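Possible transcriptional regulatory arsR-family protein (Mycobacterium bovis, PDB 3GW2) probably binds DNA as a dimeric ArsR-family transcriptional regulator, in a regulatory network that coordinates tolerance to the antitubercular drug bedaquiline. Local coordinates at residues R26-Q29 and I30-L33; Y79-G83 and E84-R88. All coordinates share one frame; numbering follows the deposited sequence.

Interaction 1. Residues R26-Q29 and I30-L33; sequences RRLQ and ILDL
Leu28 and Gln29 hold Asp32 and Leu33 one helical turn further on. Asp32 N donates to Leu28 O at 3.2 Å, and Leu33 N donates to Gln29 O at 2.9 Å. Both are i to i+4 bonds of helix 27-34. Ile30 N reaches back to Arg27 O at 3.2 Å, but this bond is weak, with an N-H...O angle of 129°.

The tight part has two buried faces. On one, Ile30 packs on Leu59 and Leu62 of helix 52-64 and on Ile44 of helix 41-48. Its CG1 stands anti to the carbonyl carbon (chi1 -67°), and its CB sits 3.3 Å from Arg27 O. On the other, Leu28 CD1 and Leu31 CD1 lie 4.5 Å apart, a modest contact. Leu28 faces Val15 of the second subunit, and Leu31 faces Phe90.

The looser side carries Gln29 and Asp32, both partly exposed. They face the second subunit, where Lys8 of that subunit makes a long, weak ion pair with Asp32.

Arg27 turns its guanidinium away, to Ala21 O, Lys20 O and Asn58 OD1. The chemistry is thus divided: backbone bonds hold the turn, Ile30 and Leu33 seat it against the H-T-H helices, Leu28 and Leu31 face the second subunit and helix 84-98, and Arg27 ties it to helices 11-22 and 52-64.

Interaction 2. Residues Y79-G83 and E84-R88; sequences YRIAG and EDVAR
The backbone leaves strand 76-81 at Ile81, turns through Ala82, and enters helix 84-98 with Gly83 at the N-cap position in an extended conformation (phi -172°, psi -176°). Ala87 N donates to Gly83 O at 3.1 Å. This is the first i to i+4 bond of the helix.

Ile81 and Val86 carry the apolar contact. Ile81 CG2 meets Val86 CG1 at 4.0 Å, and the two side chains cross obliquely. The same isoleucine methyl, Ile81 CG2, lies 4.4 Å from Ala87 CB. In Val86, CG1 is anti to the backbone N (chi1 176°), which directs it to Ile81. Val86 CG2 then stands beside the backbone N and meets Ala82 CB at 4.1 Å. Val86 CB also sits 3.5 Å from Gly83 O. The valine therefore fills the inner side of the turn, touching Ile81, Ala82 and Gly83. Leu67 of the same chain and Val96 of the second subunit also pack on it.

On the helix surface, Arg88 NH2 bonds to Asp85 OD1 at 2.6 Å in a salt bridge. The carboxylate oxygen lies near the guanidinium plane, but the nitrogen approaches from well above the carboxylate plane. Glu84 CG also lies at the guanidinium edge. Asp85 packs on Val95 of the second subunit, and Arg88 on Leu92 of that subunit.

The carboxylates of Glu84 and Asp85 lie in the first turn, where negative charge probably interacts favourably with the helix dipole, although Asp85 is also paired with Arg88. The chemistry implies a strand-to-helix junction closed by methyl packing inside and by a backbone bond at the cap, with an ion pair on the dimer-facing helix.

How the interactions relate
Interaction 1 comes first along the chain, in helix 27-34. Interaction 2 follows later, where strand 76-81 passes into helix 84-98. Their centres are about 12 Å apart. They touch directly, with Leu31 O 3.6 Å from Ile81 CD1. A second link comes from Phe90 of helix 84-98, which packs on Leu31 and Asp32. Between them in sequence lie helices 41-48 and 52-64, which include the DNA-binding H-T-H motif, and strand 68-73. Both contacts also reach the second subunit. The arrangement is that of a winged helix-turn-helix dimer, in which helix 27-34 backs the H-T-H helices and the wing strand leads into a C-terminal helix at the subunit interface.

Interaction 1. Residues R26-Q29 and I30-L33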
ATOM      1  N   ARG A  26       9.452  -6.856   5.815  1.00 39.55           N
ATOM      2  CA  ARG A  26       9.682  -8.275   5.997  1.00 39.85           C
ATOM      3  C   ARG A  26       8.461  -9.100   5.611  1.00 39.83           C
ATOM      4  O   ARG A  26       8.590 -10.172   5.032  1.00 40.29           O
ATOM      5  CB  ARG A  26      10.115  -8.558   7.438  1.00 40.04           C
ATOM      6  CG  ARG A  26      10.913  -9.818   7.565  1.00 39.27           C
ATOM      7  CD  ARG A  26      11.038 -10.247   9.000  1.00 37.53           C
ATOM      8  NE  ARG A  26      11.668 -11.557   9.075  1.00 36.44           N
ATOM      9  CZ  ARG A  26      11.821 -12.257  10.192  1.00 37.31           C
ATOM     10  NH1 ARG A  26      11.375 -11.780  11.349  1.00 35.00           N
ATOM     11  NH2 ARG A  26      12.416 -13.442  10.147  1.00 37.00           N
ATOM     12  N   ARG A  27       7.271  -8.585   5.900  1.00 39.85           N
ATOM     13  CA  ARG A  27       6.023  -9.200   5.426  1.00 39.62           C
ATOM     14  C   ARG A  27       5.937  -9.308   3.888  1.00 39.60           C
ATOM     15  O   ARG A  27       5.331 -10.250   3.341  1.00 40.26           O
ATOM     16  CB  ARG A  27       4.839  -8.422   6.011  1.00 40.34           C
ATOM     17  CG  ARG A  27       3.469  -8.792   5.493  1.00 39.61           C
ATOM     18  CD  ARG A  27       2.407  -8.508   6.541  1.00 40.81           C
ATOM     19  NE  ARG A  27       2.102  -7.090   6.691  1.00 43.15           N
ATOM     20  CZ  ARG A  27       2.121  -6.417   7.841  1.00 44.45           C
ATOM     21  NH1 ARG A  27       2.433  -7.018   8.977  1.00 44.15           N
ATOM     22  NH2 ARG A  27       1.811  -5.127   7.857  1.00 45.97           N
ATOM     23  N   LEU A  28       6.561  -8.366   3.182  1.00 38.39           N
ATOM     24  CA  LEU A  28       6.588  -8.389   1.713  1.00 37.31           C
ATOM     25  C   LEU A  28       7.398  -9.563   1.115  1.00 36.49           C
ATOM     26  O   LEU A  28       7.183  -9.967  -0.038  1.00 35.53           O
ATOM     27  CB  LEU A  28       7.120  -7.058   1.188  1.00 37.80           C
ATOM     28  CG  LEU A  28       6.140  -5.882   0.987  1.00 38.88           C
ATOM     29  CD1 LEU A  28       4.921  -5.977   1.870  1.00 40.96           C
ATOM     30  CD2 LEU A  28       6.858  -4.585   1.220  1.00 38.57           C
ATOM     31  N   GLN A  29       8.337 -10.089   1.895  1.00 35.32           N
ATOM     32  CA  GLN A  29       9.079 -11.299   1.518  1.00 35.44           C
ATOM     33  C   GLN A  29       8.131 -12.460   1.265  1.00 34.71           C
ATOM     34  O   GLN A  29       8.317 -13.221   0.322  1.00 34.76           O
ATOM     35  CB  GLN A  29      10.096 -11.678   2.595  1.00 35.13           C
ATOM     36  CG  GLN A  29      11.177 -10.629   2.791  1.00 36.61           C
ATOM     37  CD  GLN A  29      12.174 -10.995   3.868  1.00 38.49           C
ATOM     38  OE1 GLN A  29      12.846 -10.124   4.423  1.00 41.68           O
ATOM     39  NE2 GLN A  29      12.286 -12.281   4.162  1.00 37.32           N
ATOM     40  N   ILE A  30       7.097 -12.568   2.090  1.00 34.74           N
ATOM     41  CA  ILE A  30       6.054 -13.575   1.896  1.00 35.03           C
ATOM     42  C   ILE A  30       5.448 -13.488   0.508  1.00 35.85           C
ATOM     43  O   ILE A  30       5.251 -14.505  -0.155  1.00 36.14           O
ATOM     44  CB  ILE A  30       4.941 -13.472   2.967  1.00 35.09           C
ATOM     45  CG1 ILE A  30       5.502 -13.834   4.359  1.00 34.91           C
ATOM     46  CG2 ILE A  30       3.769 -14.389   2.596  1.00 34.67           C
ATOM     47  CD1 ILE A  30       4.568 -13.521   5.543  1.00 34.80           C
ATOM     48  N   LEU A  31       5.177 -12.267   0.056  1.00 36.47           N
ATOM     49  CA  LEU A  31       4.583 -12.055  -1.269  1.00 37.29           C
ATOM     50  C   LEU A  31       5.503 -12.513  -2.387  1.00 37.85           C
ATOM     51  O   LEU A  31       5.060 -13.187  -3.318  1.00 38.64           O
ATOM     52  CB  LEU A  31       4.140 -10.590  -1.444  1.00 37.04           C
ATOM     53  CG  LEU A  31       2.935 -10.162  -0.605  1.00 36.16           C
ATOM     54  CD1 LEU A  31       2.620  -8.690  -0.840  1.00 37.88           C
ATOM     55  CD2 LEU A  31       1.707 -11.016  -0.922  1.00 34.13           C
ATOM     56  N   ASP A  32       6.792 -12.188  -2.283  1.00 39.12           N
ATOM     57  CA  ASP A  32       7.786 -12.676  -3.253  1.00 40.47           C
ATOM     58  C   ASP A  32       7.867 -14.186  -3.261  1.00 40.68           C
ATOM     59  O   ASP A  32       8.001 -14.804  -4.318  1.00 41.18           O
ATOM     60  CB  ASP A  32       9.169 -12.086  -2.976  1.00 41.11           C
ATOM     61  CG  ASP A  32       9.520 -10.967  -3.934  1.00 43.17           C
ATOM     62  OD1 ASP A  32       9.469 -11.181  -5.168  1.00 45.74           O
ATOM     63  OD2 ASP A  32       9.851  -9.864  -3.465  1.00 47.06           O
ATOM     64  N   LEU A  33       7.751 -14.780  -2.077  1.00 40.84           N
ATOM     65  CA  LEU A  33       7.807 -16.227  -1.934  1.00 41.46           C
ATOM     66  C   LEU A  33       6.610 -16.928  -2.577  1.00 41.71           C
ATOM     67  O   LEU A  33       6.763 -17.977  -3.209  1.00 42.11           O
ATOM     68  CB  LEU A  33       7.917 -16.614  -0.459  1.00 40.87           C
ATOM     69  CG  LEU A  33       8.149 -18.090  -0.182  1.00 42.09           C
ATOM     70  CD1 LEU A  33       9.560 -18.529  -0.600  1.00 42.77           C
ATOM     71  CD2 LEU A  33       7.896 -18.375   1.281  1.00 42.28           C
TER

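Interaction 2. Residues Y79-G83 and E84-R88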
ATOM      1  N   TYR A  79      -1.439 -20.870   1.836  1.00 31.75           N
ATOM      2  CA  TYR A  79      -1.727 -19.490   1.441  1.00 31.18           C
ATOM      3  C   TYR A  79      -1.251 -19.246   0.022  1.00 30.65           C
ATOM      4  O   TYR A  79      -0.233 -19.805  -0.396  1.00 30.23           O
ATOM      5  CB  TYR A  79      -1.008 -18.503   2.366  1.00 31.25           C
ATOM      6  CG  TYR A  79      -1.731 -18.210   3.655  1.00 31.14           C
ATOM      7  CD1 TYR A  79      -2.511 -17.062   3.779  1.00 31.81           C
ATOM      8  CD2 TYR A  79      -1.645 -19.082   4.745  1.00 30.97           C
ATOM      9  CE1 TYR A  79      -3.187 -16.768   4.959  1.00 31.88           C
ATOM     10  CE2 TYR A  79      -2.314 -18.795   5.946  1.00 32.51           C
ATOM     11  CZ  TYR A  79      -3.083 -17.630   6.036  1.00 32.95           C
ATOM     12  OH  TYR A  79      -3.747 -17.310   7.195  1.00 33.92           O
ATOM     13  N   ARG A  80      -1.986 -18.419  -0.708  0.50 29.49           N
ATOM     14  CA  ARG A  80      -1.541 -17.963  -2.008  0.50 29.29           C
ATOM     15  C   ARG A  80      -1.973 -16.539  -2.278  0.50 29.68           C
ATOM     16  O   ARG A  80      -2.921 -16.025  -1.691  0.50 28.19           O
ATOM     17  CB  ARG A  80      -2.039 -18.860  -3.145  0.50 28.66           C
ATOM     18  CG  ARG A  80      -3.374 -19.533  -2.937  0.50 28.43           C
ATOM     19  CD  ARG A  80      -4.546 -18.602  -2.887  0.50 26.84           C
ATOM     20  NE  ARG A  80      -5.693 -19.062  -3.688  0.50 27.77           N
ATOM     21  CZ  ARG A  80      -6.621 -19.930  -3.288  0.50 28.31           C
ATOM     22  NH1 ARG A  80      -6.564 -20.520  -2.099  0.50 27.81           N
ATOM     23  NH2 ARG A  80      -7.617 -20.231  -4.104  0.50 31.35           N
ATOM     24  N   ILE A  81      -1.252 -15.929  -3.202  1.00 31.17           N
ATOM     25  CA  ILE A  81      -1.596 -14.625  -3.757  1.00 32.37           C
ATOM     26  C   ILE A  81      -3.022 -14.682  -4.294  1.00 32.71           C
ATOM     27  O   ILE A  81      -3.367 -15.593  -5.031  1.00 32.10           O
ATOM     28  CB  ILE A  81      -0.542 -14.224  -4.810  1.00 32.53           C
ATOM     29  CG1 ILE A  81       0.701 -13.727  -4.049  1.00 34.07           C
ATOM     30  CG2 ILE A  81      -1.101 -13.182  -5.842  1.00 32.53           C
ATOM     31  CD1 ILE A  81       1.889 -13.470  -4.913  1.00 37.69           C
ATOM     32  N   ALA A  82      -3.844 -13.718  -3.870  1.00 33.76           N
ATOM     33  CA  ALA A  82      -5.299 -13.763  -4.061  1.00 34.63           C
ATOM     34  C   ALA A  82      -5.783 -13.703  -5.513  1.00 35.52           C
ATOM     35  O   ALA A  82      -6.837 -14.271  -5.837  1.00 36.35           O
ATOM     36  CB  ALA A  82      -5.983 -12.682  -3.218  1.00 34.51           C
ATOM     37  N   GLY A  83      -5.047 -13.011  -6.384  1.00 35.97           N
ATOM     38  CA  GLY A  83      -5.330 -13.068  -7.830  1.00 35.81           C
ATOM     39  C   GLY A  83      -4.285 -12.367  -8.672  1.00 35.78           C
ATOM     40  O   GLY A  83      -3.279 -11.883  -8.145  1.00 35.55           O
ATOM     41  N   GLU A  84      -4.527 -12.306  -9.983  1.00 35.55           N
ATOM     42  CA  GLU A  84      -3.657 -11.568 -10.897  1.00 36.31           C
ATOM     43  C   GLU A  84      -3.535 -10.077 -10.531  1.00 35.93           C
ATOM     44  O   GLU A  84      -2.430  -9.518 -10.548  1.00 35.97           O
ATOM     45  CB  GLU A  84      -4.158 -11.698 -12.348  1.00 36.82           C
ATOM     46  CG  GLU A  84      -3.444 -10.754 -13.338  1.00 39.66           C
ATOM     47  CD  GLU A  84      -2.203 -11.441 -14.013  1.00 44.05           C
ATOM     48  OE1 GLU A  84      -1.372 -12.089 -13.310  1.00 44.88           O
ATOM     49  OE2 GLU A  84      -2.062 -11.324 -15.265  1.00 45.16           O
ATOM     50  N   ASP A  85      -4.670  -9.440 -10.218  1.00 35.51           N
ATOM     51  CA  ASP A  85      -4.682  -8.020  -9.855  1.00 35.42           C
ATOM     52  C   ASP A  85      -3.714  -7.758  -8.689  1.00 34.82           C
ATOM     53  O   ASP A  85      -3.009  -6.744  -8.670  1.00 34.34           O
ATOM     54  CB  ASP A  85      -6.110  -7.533  -9.538  1.00 35.46           C
ATOM     55  CG  ASP A  85      -7.016  -7.470 -10.794  1.00 38.69           C
ATOM     56  OD1 ASP A  85      -6.523  -7.646 -11.934  1.00 40.48           O
ATOM     57  OD2 ASP A  85      -8.242  -7.232 -10.652  1.00 41.64           O
ATOM     58  N   VAL A  86      -3.661  -8.689  -7.738  1.00 34.34           N
ATOM     59  CA  VAL A  86      -2.697  -8.611  -6.631  1.00 34.05           C
ATOM     60  C   VAL A  86      -1.243  -8.798  -7.108  1.00 33.91           C
ATOM     61  O   VAL A  86      -0.345  -8.099  -6.636  1.00 33.08           O
ATOM     62  CB  VAL A  86      -3.057  -9.583  -5.473  1.00 34.22           C
ATOM     63  CG1 VAL A  86      -1.993  -9.550  -4.380  1.00 34.02           C
ATOM     64  CG2 VAL A  86      -4.420  -9.221  -4.885  1.00 33.64           C
ATOM     65  N   ALA A  87      -1.025  -9.724  -8.047  1.00 34.05           N
ATOM     66  CA  ALA A  87       0.299  -9.928  -8.660  1.00 34.44           C
ATOM     67  C   ALA A  87       0.739  -8.706  -9.489  1.00 34.52           C
ATOM     68  O   ALA A  87       1.892  -8.272  -9.412  1.00 35.05           O
ATOM     69  CB  ALA A  87       0.315 -11.200  -9.531  1.00 34.21           C
ATOM     70  N   ARG A  88      -0.171  -8.156 -10.286  1.00 34.04           N
ATOM     71  CA  ARG A  88       0.098  -6.876 -10.938  1.00 34.17           C
ATOM     72  C   ARG A  88       0.358  -5.760  -9.910  1.00 33.35           C
ATOM     73  O   ARG A  88       1.280  -4.961 -10.080  1.00 32.88           O
ATOM     74  CB  ARG A  88      -1.024  -6.501 -11.916  1.00 34.08           C
ATOM     75  CG  ARG A  88      -1.131  -7.487 -13.103  1.00 34.77           C
ATOM     76  CD  ARG A  88      -2.096  -7.005 -14.175  1.00 35.77           C
ATOM     77  NE  ARG A  88      -3.470  -6.869 -13.688  1.00 39.74           N
ATOM     78  CZ  ARG A  88      -4.171  -5.735 -13.680  1.00 41.62           C
ATOM     79  NH1 ARG A  88      -3.648  -4.599 -14.140  1.00 43.30           N
ATOM     80  NH2 ARG A  88      -5.416  -5.738 -13.217  1.00 42.70           N
TER